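Local coordinates for RNA pseudouridylate synthase domain-containing protein 1 (Homo sapiens, PDB 5VBB) that probably acts as an RNA-binding pseudouridine synthase of the RluA family, at residues K23-R28 against R202-M207; R104-E109 against S239-L244; H128-E133 against G171-L176; V161-L166 against T226-L231. One frame throughout, in Å; residues are numbered along the deposited sequence.

Contact 1 (K23-R28 against R202-M207); sequences KHWDVR and RPFRMM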
loop_
_atom_site.group_PDB
_atom_site.type_symbol
_atom_site.label_atom_id
_atom_site.label_comp_id
_atom_site.label_asym_id
_atom_site.label_seq_id
_atom_site.Cartn_x
_atom_site.Cartn_y
_atom_site.Cartn_z
ATOM N N LYS A 23 -6.485 6.501 -4.804
ATOM C CA LYS A 23 -7.624 6.227 -3.933
ATOM C C LYS A 23 -7.436 6.903 -2.588
ATOM O O LYS A 23 -6.346 6.924 -2.054
ATOM C CB LYS A 23 -7.833 4.702 -3.727
ATOM C CG LYS A 23 -9.121 4.349 -2.967
ATOM C CD LYS A 23 -9.241 2.849 -2.686
ATOM C CE LYS A 23 -8.535 2.315 -1.470
ATOM N NZ LYS A 23 -9.043 2.812 -0.179
ATOM N N HIS A 24 -8.496 7.453 -2.058
ATOM C CA HIS A 24 -8.435 8.154 -0.800
ATOM C C HIS A 24 -8.396 7.118 0.328
ATOM O O HIS A 24 -8.916 5.996 0.175
ATOM C CB HIS A 24 -9.670 9.056 -0.680
ATOM C CG HIS A 24 -9.558 10.133 0.351
ATOM N ND1 HIS A 24 -9.745 9.866 1.698
ATOM C CD2 HIS A 24 -9.331 11.455 0.197
ATOM C CE1 HIS A 24 -9.635 11.030 2.318
ATOM N NE2 HIS A 24 -9.376 12.012 1.460
ATOM N N TRP A 25 -7.739 7.471 1.435
ATOM C CA TRP A 25 -7.705 6.613 2.627
ATOM C C TRP A 25 -9.163 6.496 3.168
ATOM O O TRP A 25 -9.967 7.418 2.997
ATOM C CB TRP A 25 -6.759 7.163 3.724
ATOM C CG TRP A 25 -6.962 8.610 4.072
ATOM C CD1 TRP A 25 -6.437 9.690 3.422
ATOM C CD2 TRP A 25 -7.803 9.135 5.104
ATOM N NE1 TRP A 25 -6.911 10.850 3.969
ATOM C CE2 TRP A 25 -7.737 10.543 5.020
ATOM C CE3 TRP A 25 -8.581 8.553 6.115
ATOM C CZ2 TRP A 25 -8.412 11.379 5.916
ATOM C CZ3 TRP A 25 -9.258 9.381 7.006
ATOM C CH2 TRP A 25 -9.174 10.778 6.903
ATOM N N ASP A 26 -9.509 5.346 3.736
ATOM C CA ASP A 26 -10.832 5.072 4.317
ATOM C C ASP A 26 -11.944 5.257 3.295
ATOM O O ASP A 26 -12.959 5.902 3.564
ATOM C CB ASP A 26 -11.111 5.884 5.594
ATOM C CG ASP A 26 -10.358 5.409 6.806
ATOM O OD1 ASP A 26 -9.415 4.622 6.644
ATOM O OD2 ASP A 26 -10.606 5.948 7.914
ATOM N N VAL A 27 -11.754 4.649 2.126
ATOM C CA VAL A 27 -12.753 4.599 1.067
ATOM C C VAL A 27 -12.760 3.171 0.548
ATOM O O VAL A 27 -11.730 2.658 0.161
ATOM C CB VAL A 27 -12.516 5.633 -0.058
ATOM C CG1 VAL A 27 -13.454 5.365 -1.235
ATOM C CG2 VAL A 27 -12.726 7.050 0.472
ATOM N N ARG A 28 -13.930 2.548 0.506
ATOM C CA ARG A 28 -14.108 1.179 0.049
ATOM C C ARG A 28 -14.294 1.098 -1.460
ATOM O O ARG A 28 -14.951 1.950 -2.035
ATOM C CB ARG A 28 -15.361 0.592 0.733
ATOM C CG ARG A 28 -15.322 -0.936 0.838
ATOM C CD ARG A 28 -16.377 -1.438 1.797
ATOM N NE ARG A 28 -16.390 -0.675 3.053
ATOM C CZ ARG A 28 -15.557 -0.849 4.076
ATOM N NH1 ARG A 28 -14.632 -1.804 4.041
ATOM N NH2 ARG A 28 -15.666 -0.093 5.162
ATOM N N ARG A 202 -5.454 7.346 17.590
ATOM C CA ARG A 202 -5.185 8.784 17.613
ATOM C C ARG A 202 -4.777 9.359 16.240
ATOM O O ARG A 202 -5.187 10.469 15.987
ATOM C CB ARG A 202 -4.138 9.129 18.687
ATOM C CG ARG A 202 -4.599 8.683 20.079
ATOM C CD ARG A 202 -3.955 9.419 21.227
ATOM N NE ARG A 202 -2.604 8.935 21.545
ATOM C CZ ARG A 202 -2.189 8.463 22.729
ATOM N NH1 ARG A 202 -3.041 8.328 23.743
ATOM N NH2 ARG A 202 -0.927 8.083 22.891
ATOM N N PRO A 203 -4.018 8.696 15.319
ATOM C CA PRO A 203 -3.734 9.330 14.017
ATOM C C PRO A 203 -4.985 9.477 13.145
ATOM O O PRO A 203 -5.965 8.750 13.301
ATOM C CB PRO A 203 -2.676 8.395 13.389
ATOM C CG PRO A 203 -2.146 7.613 14.500
ATOM C CD PRO A 203 -3.324 7.402 15.408
ATOM N N PHE A 204 -4.965 10.468 12.254
ATOM C CA PHE A 204 -6.137 10.768 11.433
ATOM C C PHE A 204 -6.386 9.706 10.393
ATOM O O PHE A 204 -7.478 9.665 9.834
ATOM C CB PHE A 204 -6.011 12.148 10.766
ATOM C CG PHE A 204 -5.240 12.202 9.466
ATOM C CD1 PHE A 204 -3.859 12.398 9.462
ATOM C CD2 PHE A 204 -5.905 12.217 8.250
ATOM C CE1 PHE A 204 -3.182 12.648 8.281
ATOM C CE2 PHE A 204 -5.210 12.395 7.054
ATOM C CZ PHE A 204 -3.849 12.609 7.072
ATOM N N ARG A 205 -5.375 8.860 10.100
ATOM C CA ARG A 205 -5.486 7.814 9.087
ATOM C C ARG A 205 -4.464 6.749 9.321
ATOM O O ARG A 205 -3.596 6.911 10.155
ATOM C CB ARG A 205 -5.229 8.428 7.721
ATOM C CG ARG A 205 -3.824 8.974 7.509
ATOM C CD ARG A 205 -3.540 9.192 6.028
ATOM N NE ARG A 205 -3.389 7.895 5.377
ATOM C CZ ARG A 205 -3.135 7.703 4.099
ATOM N NH1 ARG A 205 -2.990 8.737 3.281
ATOM N NH2 ARG A 205 -3.022 6.474 3.622
ATOM N N MET A 206 -4.540 5.680 8.564
ATOM C CA MET A 206 -3.517 4.660 8.593
ATOM C C MET A 206 -2.463 5.080 7.581
ATOM O O MET A 206 -2.811 5.391 6.449
ATOM C CB MET A 206 -4.075 3.298 8.232
ATOM C CG MET A 206 -3.056 2.233 8.407
ATOM S SD MET A 206 -3.696 0.560 8.139
ATOM C CE MET A 206 -3.798 0.569 6.338
ATOM N N MET A 207 -1.193 5.111 7.983
ATOM C CA MET A 207 -0.107 5.604 7.125
ATOM C C MET A 207 0.495 4.523 6.190
ATOM O O MET A 207 1.669 4.191 6.282
ATOM C CB MET A 207 1.001 6.221 7.994
ATOM C CG MET A 207 0.497 7.244 9.008
ATOM S SD MET A 207 -0.385 8.639 8.257
ATOM C CE MET A 207 -1.012 9.457 9.739
HETATM O O HOH W 1 -6.598 5.247 6.637
#
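Two irregular connections of the RluA-type pseudouridine synthase fold meet where Trp25, just past strand 18-23, lies against Phe204 and Arg205 in the approach to strand 208-216. Trp25 CG sits between the backbone N and the carbonyl carbon (chi1 50°), which swings one indole face onto both partners. Phe204 brings the CD2-CE2 edge of its ring to the six-membered ring in an offset edge-to-face pair, centroids 5.2 Å apart and planes at 86°; CD2 comes to 3.5 Å from Trp25 CZ2. Beside it, Arg205 CB makes a CH-pi contact, 4.0 Å from the centroid of the same six-membered ring. The guanidinium runs along the pyrrole end, turned 27° from the indole, with Trp25 CB over its centre and NH1 3.6 Å from Trp25 CD1. NE donating to Met206 O and NH2 bonding Ser71 OG hold it there. His24 CE1 sits near the rim of the opposite indole face, and a straight bond from His24 ND1 to Trp25 O (2.8 Å) fixes that imidazole. A water links Asp26 OD1 to Met206 N. With an alanine in place of Trp25, the Phe204 edge and one guanidinium face would probably lose their cover, opening a gap between the loops. Phe204 touches Tyr156 of strand 146-156, and Met207 touches Leu102 of strand 96-104.

Contact 2 (R104-E109 against S239-L244); sequences RGHIQE and SPHTLL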
loop_
_atom_site.group_PDB
_atom_site.type_symbol
_atom_site.label_atom_id
_atom_site.label_comp_id
_atom_site.label_asym_id
_atom_site.label_seq_id
_atom_site.Cartn_x
_atom_site.Cartn_y
_atom_site.Cartn_z
ATOM N N ARG A 104 5.921 2.487 13.257
ATOM C CA ARG A 104 6.312 2.766 14.653
ATOM C C ARG A 104 7.760 2.379 14.918
ATOM O O ARG A 104 8.167 1.295 14.529
ATOM C CB ARG A 104 5.418 1.997 15.647
ATOM C CG ARG A 104 3.945 2.419 15.669
ATOM C CD ARG A 104 3.796 3.724 16.370
ATOM N NE ARG A 104 2.432 4.247 16.380
ATOM C CZ ARG A 104 2.133 5.518 16.598
ATOM N NH1 ARG A 104 3.096 6.403 16.827
ATOM N NH2 ARG A 104 0.872 5.927 16.550
ATOM N N GLY A 105 8.503 3.249 15.608
ATOM C CA GLY A 105 9.898 3.031 15.969
ATOM C C GLY A 105 10.885 3.392 14.880
ATOM O O GLY A 105 10.525 3.493 13.703
ATOM N N HIS A 106 12.151 3.585 15.277
ATOM C CA HIS A 106 13.279 3.870 14.392
ATOM C C HIS A 106 13.923 2.535 13.982
ATOM O O HIS A 106 14.514 1.878 14.830
ATOM C CB HIS A 106 14.323 4.739 15.123
ATOM C CG HIS A 106 13.886 6.165 15.294
ATOM N ND1 HIS A 106 14.565 7.027 16.126
ATOM C CD2 HIS A 106 12.926 6.859 14.633
ATOM C CE1 HIS A 106 13.947 8.193 16.019
ATOM N NE2 HIS A 106 12.959 8.142 15.118
ATOM N N ILE A 107 13.807 2.132 12.701
ATOM C CA ILE A 107 14.386 0.872 12.210
ATOM C C ILE A 107 15.850 1.159 11.935
ATOM O O ILE A 107 16.132 2.026 11.112
ATOM C CB ILE A 107 13.613 0.407 10.961
ATOM C CG1 ILE A 107 12.149 0.115 11.356
ATOM C CG2 ILE A 107 14.263 -0.824 10.322
ATOM C CD1 ILE A 107 11.182 -0.310 10.244
ATOM N N GLN A 108 16.786 0.482 12.637
ATOM C CA GLN A 108 18.214 0.794 12.498
ATOM C C GLN A 108 18.850 0.170 11.252
ATOM O O GLN A 108 19.773 0.763 10.717
ATOM C CB GLN A 108 18.984 0.378 13.756
ATOM C CG GLN A 108 18.432 0.999 15.047
ATOM C CD GLN A 108 18.428 2.520 15.051
ATOM O OE1 GLN A 108 19.301 3.177 14.462
ATOM N NE2 GLN A 108 17.469 3.118 15.754
ATOM N N GLU A 109 18.332 -0.951 10.746
ATOM C CA GLU A 109 18.838 -1.567 9.494
ATOM C C GLU A 109 18.397 -0.686 8.318
ATOM O O GLU A 109 17.259 -0.236 8.326
ATOM C CB GLU A 109 18.237 -2.965 9.286
ATOM C CG GLU A 109 18.551 -3.977 10.370
ATOM C CD GLU A 109 17.587 -4.128 11.531
ATOM O OE1 GLU A 109 16.492 -3.524 11.491
ATOM O OE2 GLU A 109 17.948 -4.831 12.505
ATOM N N SER A 239 7.411 14.965 11.410
ATOM C CA SER A 239 8.627 15.744 11.559
ATOM C C SER A 239 9.866 14.874 11.264
ATOM O O SER A 239 10.442 14.255 12.171
ATOM C CB SER A 239 8.703 16.350 12.953
ATOM O OG SER A 239 9.713 17.342 12.972
ATOM N N PRO A 240 10.293 14.825 9.995
ATOM C CA PRO A 240 11.509 14.049 9.669
ATOM C C PRO A 240 12.750 14.681 10.275
ATOM O O PRO A 240 12.851 15.900 10.237
ATOM C CB PRO A 240 11.562 14.052 8.137
ATOM C CG PRO A 240 10.524 14.961 7.673
ATOM C CD PRO A 240 9.716 15.484 8.808
ATOM N N HIS A 241 13.655 13.875 10.879
ATOM C CA HIS A 241 14.903 14.402 11.460
ATOM C C HIS A 241 16.166 13.814 10.814
ATOM O O HIS A 241 17.157 14.542 10.743
ATOM C CB HIS A 241 15.016 14.261 12.986
ATOM C CG HIS A 241 14.725 12.930 13.603
ATOM N ND1 HIS A 241 15.625 11.861 13.512
ATOM C CD2 HIS A 241 13.772 12.612 14.513
ATOM C CE1 HIS A 241 15.104 10.893 14.260
ATOM N NE2 HIS A 241 13.954 11.297 14.846
ATOM N N THR A 242 16.171 12.531 10.395
ATOM C CA THR A 242 17.373 11.919 9.788
ATOM C C THR A 242 17.038 11.297 8.447
ATOM O O THR A 242 16.131 10.473 8.367
ATOM C CB THR A 242 17.973 10.843 10.687
ATOM O OG1 THR A 242 18.172 11.374 11.990
ATOM C CG2 THR A 242 19.311 10.289 10.134
ATOM N N LEU A 243 17.792 11.654 7.414
ATOM C CA LEU A 243 17.621 11.073 6.092
ATOM C C LEU A 243 18.528 9.873 5.951
ATOM O O LEU A 243 19.733 10.018 6.110
ATOM C CB LEU A 243 17.963 12.095 5.006
ATOM C CG LEU A 243 17.797 11.613 3.553
ATOM C CD1 LEU A 243 16.343 11.421 3.192
ATOM C CD2 LEU A 243 18.433 12.593 2.603
ATOM N N LEU A 244 17.964 8.695 5.647
ATOM C CA LEU A 244 18.758 7.506 5.380
ATOM C C LEU A 244 18.907 7.332 3.871
ATOM O O LEU A 244 20.035 7.180 3.381
ATOM C CB LEU A 244 18.167 6.232 6.025
ATOM C CG LEU A 244 18.414 6.081 7.550
ATOM C CD1 LEU A 244 17.323 6.728 8.342
ATOM C CD2 LEU A 244 18.513 4.589 7.954
#
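The imidazoles of His106 and His241 meet obliquely, planes at 82° and centroids 4.9 Å apart. The edge of the His241 ring receives His106 CE1, 3.3 Å from His241 NE2 and close to the ring plane. Elsewhere on the rim, in the ring plane, His241 ND1 pairs with Thr242 OG1 at 3.0 Å; this nearly linear hydrogen bond, in which either atom could be the donor, fixes the rotation of the His241 ring. The His106 ring is also stacked with His153, and its NE2 is hydrogen-bonded to Gly154 O. A chi1 of -74° sets His106 CG opposite the carbonyl carbon, and the ring meets that of His241 coming from the opposite direction. An alanine at His106 would probably leave Gly154 O without this bond and take the stacking partner from His153. His241 and Thr242 both face His153, a classic beta bulge in strand 238-243 where it pairs with strand 146-156. The contact lies at the surface, joining that bulged strand to the loop between strands 96-104 and 111-114; these strands and 238-243 belong to the large antiparallel sheet.

Contact 3 (H128-E133 against G171-L176); sequences HTMCIE and GRTHQL. With SO4 (sulfate ion), chain D; SO4 (sulfate ion), chain C.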
loop_
_atom_site.group_PDB
_atom_site.type_symbol
_atom_site.label_atom_id
_atom_site.label_comp_id
_atom_site.label_asym_id
_atom_site.label_seq_id
_atom_site.Cartn_x
_atom_site.Cartn_y
_atom_site.Cartn_z
ATOM N N HIS A 128 -8.259 -9.693 13.728
ATOM C CA HIS A 128 -6.987 -9.652 12.998
ATOM C C HIS A 128 -7.003 -10.844 12.040
ATOM O O HIS A 128 -6.696 -11.952 12.437
ATOM C CB HIS A 128 -5.772 -9.692 13.962
ATOM C CG HIS A 128 -6.034 -9.106 15.316
ATOM N ND1 HIS A 128 -6.270 -7.749 15.486
ATOM C CD2 HIS A 128 -6.100 -9.714 16.523
ATOM C CE1 HIS A 128 -6.494 -7.578 16.779
ATOM N NE2 HIS A 128 -6.382 -8.732 17.447
ATOM N N THR A 129 -7.422 -10.602 10.797
ATOM C CA THR A 129 -7.623 -11.607 9.760
ATOM C C THR A 129 -6.408 -12.511 9.541
ATOM O O THR A 129 -6.539 -13.736 9.567
ATOM C CB THR A 129 -7.999 -10.911 8.418
ATOM O OG1 THR A 129 -9.042 -9.950 8.648
ATOM C CG2 THR A 129 -8.478 -11.900 7.358
ATOM N N MET A 130 -5.234 -11.908 9.405
ATOM C CA MET A 130 -4.012 -12.601 9.039
ATOM C C MET A 130 -3.006 -12.699 10.184
ATOM O O MET A 130 -3.058 -11.923 11.135
ATOM C CB MET A 130 -3.385 -11.848 7.850
ATOM C CG MET A 130 -4.362 -11.578 6.690
ATOM S SD MET A 130 -5.144 -13.007 5.903
ATOM C CE MET A 130 -3.743 -13.715 5.043
ATOM N N CYS A 131 -2.070 -13.645 10.087
ATOM C CA CYS A 131 -1.035 -13.855 11.102
ATOM C C CYS A 131 0.242 -14.397 10.503
ATOM O O CYS A 131 0.234 -14.958 9.426
ATOM C CB CYS A 131 -1.544 -14.814 12.174
ATOM S SG CYS A 131 -2.114 -16.397 11.515
ATOM N N ILE A 132 1.314 -14.322 11.282
ATOM C CA ILE A 132 2.630 -14.852 10.922
ATOM C C ILE A 132 2.664 -16.317 11.279
ATOM O O ILE A 132 2.151 -16.687 12.340
ATOM C CB ILE A 132 3.730 -14.080 11.719
ATOM C CG1 ILE A 132 3.735 -12.608 11.320
ATOM C CG2 ILE A 132 5.093 -14.680 11.527
ATOM C CD1 ILE A 132 4.334 -12.324 9.895
ATOM N N GLU A 133 3.365 -17.137 10.463
ATOM C CA GLU A 133 3.554 -18.583 10.710
ATOM C C GLU A 133 4.160 -18.763 12.087
ATOM O O GLU A 133 4.950 -17.922 12.510
ATOM C CB GLU A 133 4.513 -19.189 9.662
ATOM C CG GLU A 133 5.972 -18.841 9.959
ATOM C CD GLU A 133 7.010 -19.193 8.929
ATOM O OE1 GLU A 133 7.461 -20.358 8.925
ATOM O OE2 GLU A 133 7.503 -18.259 8.259
ATOM N N GLY A 171 1.500 -11.448 -2.844
ATOM C CA GLY A 171 0.235 -10.764 -2.680
ATOM C C GLY A 171 -0.630 -11.265 -1.547
ATOM O O GLY A 171 -1.836 -11.379 -1.716
ATOM N N ARG A 172 -0.071 -11.477 -0.360
ATOM C CA ARG A 172 -0.889 -12.007 0.750
ATOM C C ARG A 172 -1.845 -10.938 1.234
ATOM O O ARG A 172 -1.511 -9.775 1.170
ATOM C CB ARG A 172 -0.013 -12.477 1.927
ATOM C CG ARG A 172 1.103 -13.443 1.582
ATOM C CD ARG A 172 0.609 -14.880 1.605
ATOM N NE ARG A 172 -0.384 -15.102 0.545
ATOM C CZ ARG A 172 -0.117 -15.273 -0.748
ATOM N NH1 ARG A 172 -1.106 -15.448 -1.617
ATOM N NH2 ARG A 172 1.143 -15.279 -1.184
ATOM N N THR A 173 -2.986 -11.314 1.788
ATOM C CA THR A 173 -3.929 -10.323 2.328
ATOM C C THR A 173 -3.268 -9.580 3.490
ATOM O O THR A 173 -2.553 -10.194 4.260
ATOM C CB THR A 173 -5.234 -11.019 2.736
ATOM O OG1 THR A 173 -5.898 -11.461 1.557
ATOM C CG2 THR A 173 -6.161 -10.104 3.571
ATOM N N HIS A 174 -3.396 -8.253 3.546
ATOM C CA HIS A 174 -2.781 -7.406 4.591
ATOM C C HIS A 174 -1.263 -7.663 4.767
ATOM O O HIS A 174 -0.724 -7.458 5.854
ATOM C CB HIS A 174 -3.485 -7.604 5.926
ATOM C CG HIS A 174 -4.969 -7.400 5.895
ATOM N ND1 HIS A 174 -5.778 -7.968 6.851
ATOM C CD2 HIS A 174 -5.741 -6.708 5.028
ATOM C CE1 HIS A 174 -7.012 -7.570 6.570
ATOM N NE2 HIS A 174 -7.040 -6.834 5.469
ATOM N N GLN A 175 -0.584 -8.123 3.716
ATOM C CA GLN A 175 0.841 -8.484 3.802
ATOM C C GLN A 175 1.731 -7.465 4.450
ATOM O O GLN A 175 2.491 -7.791 5.353
ATOM C CB GLN A 175 1.407 -8.723 2.419
ATOM C CG GLN A 175 2.873 -9.101 2.454
ATOM C CD GLN A 175 3.360 -9.819 1.234
ATOM O OE1 GLN A 175 2.677 -10.679 0.658
ATOM N NE2 GLN A 175 4.555 -9.490 0.801
ATOM N N LEU A 176 1.673 -6.239 3.960
ATOM C CA LEU A 176 2.586 -5.193 4.425
ATOM C C LEU A 176 2.306 -4.866 5.877
ATOM O O LEU A 176 3.228 -4.703 6.670
ATOM C CB LEU A 176 2.401 -3.933 3.552
ATOM C CG LEU A 176 2.605 -4.174 2.068
ATOM C CD1 LEU A 176 2.268 -2.964 1.280
ATOM C CD2 LEU A 176 4.012 -4.642 1.779
HETATM S S SO4 D . -4.084 -14.922 1.091
HETATM O O1 SO4 D . -4.757 -16.002 1.807
HETATM O O2 SO4 D . -3.679 -15.381 -0.255
HETATM O O3 SO4 D . -2.936 -14.431 1.869
HETATM O O4 SO4 D . -5.009 -13.837 0.954
HETATM S S SO4 C . 1.338 -14.573 -4.670
HETATM O O1 SO4 C . 2.443 -15.150 -3.908
HETATM O O2 SO4 C . 0.471 -15.637 -5.108
HETATM O O3 SO4 C . 0.534 -13.711 -3.852
HETATM O O4 SO4 C . 1.857 -13.811 -5.797
#
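Thr173 and His174 meet Met130 and Thr129, while Gly171 and Arg172 hold sulfate ions. Gly171 N donates to O3 of the chain C sulfate at 2.7 Å. The Arg172 guanidinium serves both ions at its edge: NH1 reaches O2 of the chain D sulfate at 2.9 Å, NH2 O1 of the chain C sulfate at 3.0 Å. Thr173 grips the chain D sulfate with N and OG1, which donates to O4 at 2.6 Å. Its other side packs on Met130, whose doubly bent chain sets SD 3.7 Å from Thr173 CB and CG 3.3 Å from Thr173 O. His174 meets the same CG obliquely and takes Thr129 OG1 at its ring edge, 3.8 Å from CE1; Thr173 CG2 covers the centre of one face, and ND1 is hydrogen-bonded to Tyr193 OH. Gln175 OE1 accepts from Arg172 N, spanning the type II turn 172-175, with His174 as N-cap of helix 175-182. The sulfates, also bonded by Arg93, Arg120 and Lys142, probably come from the crystallisation liquor but may mark RNA phosphate sites beside the pseudouridine synthase site: the His174 side chain lies about 3 Å from that of Asp67, probably the active-site residue as in relatives.

Contact 4 (V161-L166 against T226-L231); sequences VSKVLL and TPDPFL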
loop_
_atom_site.group_PDB
_atom_site.type_symbol
_atom_site.label_atom_id
_atom_site.label_comp_id
_atom_site.label_asym_id
_atom_site.label_seq_id
_atom_site.Cartn_x
_atom_site.Cartn_y
_atom_site.Cartn_z
ATOM N N VAL A 161 9.150 7.291 14.667
ATOM C CA VAL A 161 8.639 6.504 13.558
ATOM C C VAL A 161 9.679 6.476 12.434
ATOM O O VAL A 161 10.544 7.369 12.325
ATOM C CB VAL A 161 7.266 6.984 12.977
ATOM C CG1 VAL A 161 6.162 7.041 14.028
ATOM C CG2 VAL A 161 7.394 8.270 12.209
ATOM N N SER A 162 9.494 5.523 11.545
ATOM C CA SER A 162 10.312 5.409 10.333
ATOM C C SER A 162 9.471 5.567 9.088
ATOM O O SER A 162 8.477 4.873 8.928
ATOM C CB SER A 162 11.005 4.052 10.264
ATOM O OG SER A 162 11.872 3.874 11.369
ATOM N N LYS A 163 9.909 6.413 8.166
ATOM C CA LYS A 163 9.285 6.483 6.865
ATOM C C LYS A 163 9.981 5.431 5.988
ATOM O O LYS A 163 11.216 5.414 5.919
ATOM C CB LYS A 163 9.436 7.863 6.243
ATOM C CG LYS A 163 8.681 7.952 4.928
ATOM C CD LYS A 163 8.657 9.378 4.455
ATOM C CE LYS A 163 8.071 9.463 3.083
ATOM N NZ LYS A 163 8.108 10.853 2.553
ATOM N N VAL A 164 9.199 4.528 5.356
ATOM C CA VAL A 164 9.768 3.433 4.588
ATOM C C VAL A 164 9.156 3.290 3.228
ATOM O O VAL A 164 8.012 3.691 3.007
ATOM C CB VAL A 164 9.640 2.079 5.340
ATOM C CG1 VAL A 164 10.236 2.153 6.742
ATOM C CG2 VAL A 164 8.179 1.619 5.413
ATOM N N LEU A 165 9.899 2.603 2.342
ATOM C CA LEU A 165 9.427 2.161 1.036
ATOM C C LEU A 165 9.272 0.636 1.182
ATOM O O LEU A 165 10.203 -0.035 1.656
ATOM C CB LEU A 165 10.445 2.499 -0.055
ATOM C CG LEU A 165 10.124 2.081 -1.512
ATOM C CD1 LEU A 165 8.919 2.792 -2.028
ATOM C CD2 LEU A 165 11.255 2.413 -2.410
ATOM N N LEU A 166 8.124 0.088 0.775
ATOM C CA LEU A 166 7.845 -1.344 0.855
ATOM C C LEU A 166 7.581 -1.893 -0.497
ATOM O O LEU A 166 6.721 -1.371 -1.201
ATOM C CB LEU A 166 6.637 -1.609 1.737
ATOM C CG LEU A 166 6.782 -1.131 3.190
ATOM C CD1 LEU A 166 5.463 -0.963 3.833
ATOM C CD2 LEU A 166 7.670 -2.038 3.983
ATOM N N THR A 226 2.579 7.871 -7.888
ATOM C CA THR A 226 1.731 8.906 -7.349
ATOM C C THR A 226 2.506 9.885 -6.465
ATOM O O THR A 226 3.599 9.545 -5.983
ATOM C CB THR A 226 0.630 8.321 -6.427
ATOM O OG1 THR A 226 1.227 7.972 -5.174
ATOM C CG2 THR A 226 -0.120 7.166 -7.022
ATOM N N PRO A 227 1.891 11.044 -6.128
ATOM C CA PRO A 227 2.527 11.945 -5.163
ATOM C C PRO A 227 2.671 11.287 -3.791
ATOM O O PRO A 227 1.883 10.418 -3.412
ATOM C CB PRO A 227 1.541 13.116 -5.060
ATOM C CG PRO A 227 0.745 13.069 -6.300
ATOM C CD PRO A 227 0.607 11.602 -6.600
ATOM N N ASP A 228 3.702 11.686 -3.072
ATOM C CA ASP A 228 4.009 11.179 -1.726
ATOM C C ASP A 228 3.157 11.959 -0.702
ATOM O O ASP A 228 3.358 13.164 -0.571
ATOM C CB ASP A 228 5.488 11.396 -1.460
ATOM C CG ASP A 228 5.972 11.073 -0.068
ATOM O OD1 ASP A 228 5.162 10.570 0.747
ATOM O OD2 ASP A 228 7.160 11.274 0.188
ATOM N N PRO A 229 2.242 11.318 0.054
ATOM C CA PRO A 229 1.424 12.068 1.014
ATOM C C PRO A 229 2.053 12.281 2.381
ATOM O O PRO A 229 1.507 13.034 3.185
ATOM C CB PRO A 229 0.198 11.162 1.163
ATOM C CG PRO A 229 0.789 9.782 1.088
ATOM C CD PRO A 229 1.868 9.886 0.051
ATOM N N PHE A 230 3.150 11.595 2.682
ATOM C CA PHE A 230 3.769 11.617 4.009
ATOM C C PHE A 230 4.896 12.605 4.021
ATOM O O PHE A 230 6.050 12.248 4.165
ATOM C CB PHE A 230 4.209 10.197 4.392
ATOM C CG PHE A 230 3.080 9.174 4.300
ATOM C CD1 PHE A 230 1.803 9.465 4.781
ATOM C CD2 PHE A 230 3.297 7.925 3.737
ATOM C CE1 PHE A 230 0.762 8.527 4.667
ATOM C CE2 PHE A 230 2.268 6.982 3.656
ATOM C CZ PHE A 230 1.035 7.255 4.189
ATOM N N LEU A 231 4.520 13.886 3.892
ATOM C CA LEU A 231 5.453 15.001 3.868
ATOM C C LEU A 231 5.098 16.009 4.950
ATOM O O LEU A 231 3.920 16.287 5.132
ATOM C CB LEU A 231 5.356 15.722 2.526
ATOM C CG LEU A 231 5.796 14.936 1.291
ATOM C CD1 LEU A 231 5.449 15.713 0.025
ATOM C CD2 LEU A 231 7.284 14.643 1.331
#
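Lys163 reaches Asp228 with a fully extended chain: CG is anti to the backbone N (chi1 -175°) and every later torsion is also trans, which carries NZ straight out from strand 159-168. Asp228 comes to meet it from the opposite direction, its CG likewise anti to N (chi1 174°). The ammonium forms a salt bridge with Asp228 OD2 at 2.6 Å, using the syn lone pair of that oxygen, while OD1 stays 3.5 Å from Lys163 NZ. A second bond runs from Lys163 NZ to Phe230 O, 3.0 Å long, with the nitrogen standing 40° above the carbonyl plane and not on a lone pair. OD1 has work of its own: it accepts from Phe230 N at 3.0 Å, met from above the carboxylate plane, and this makes an Asx turn. The turn positions the carboxylate and also brings the Phe230 carbonyl within range of the same lysine, which thereby pins residues 226-231, the start of the connection from strand 221-225 to strand 238-243, onto the large antiparallel sheet. In that sheet strand 159-168 runs between 96-104 and 146-156, and the lysine stem touches Leu102 and Glu152 on these neighbours. Apolar atoms lie alongside: Phe230 CB 4.1 Å from Lys163 CE, and Leu231 CD2 4.1 Å from Lys163 NZ. The Phe230 ring itself leads off elsewhere, with Pro229 CG over the centre of one face, and touches His209 on strand 208-216.

How the contacts relate
Along the chain the segments come in the order 23-28, 104-109, 128-133, 161-166, 171-176, 202-207, 226-231 and 239-244, so contact 1 crosses contacts 2 and 4, contact 3 crosses contact 4, and contact 3 nests inside contacts 1 and 2, as contact 4 does inside 2. Contacts 2 and 4, centres about 12 Å apart, share the large antiparallel sheet, and Ser162 OG probably hydrogen-bonds Gly105 O and Ile107 N between them. Phe230 of contact 4 packs on Met207 and Arg205 of contact 1, centres about 14 Å apart. Leu176 on Leu166 ties contact 3 to contact 4, centres about 21 Å apart. Contact 3 borders the probable active site; contact 1 lies farther off, with the Trp25 and Asp67 side chains about 10 Å apart.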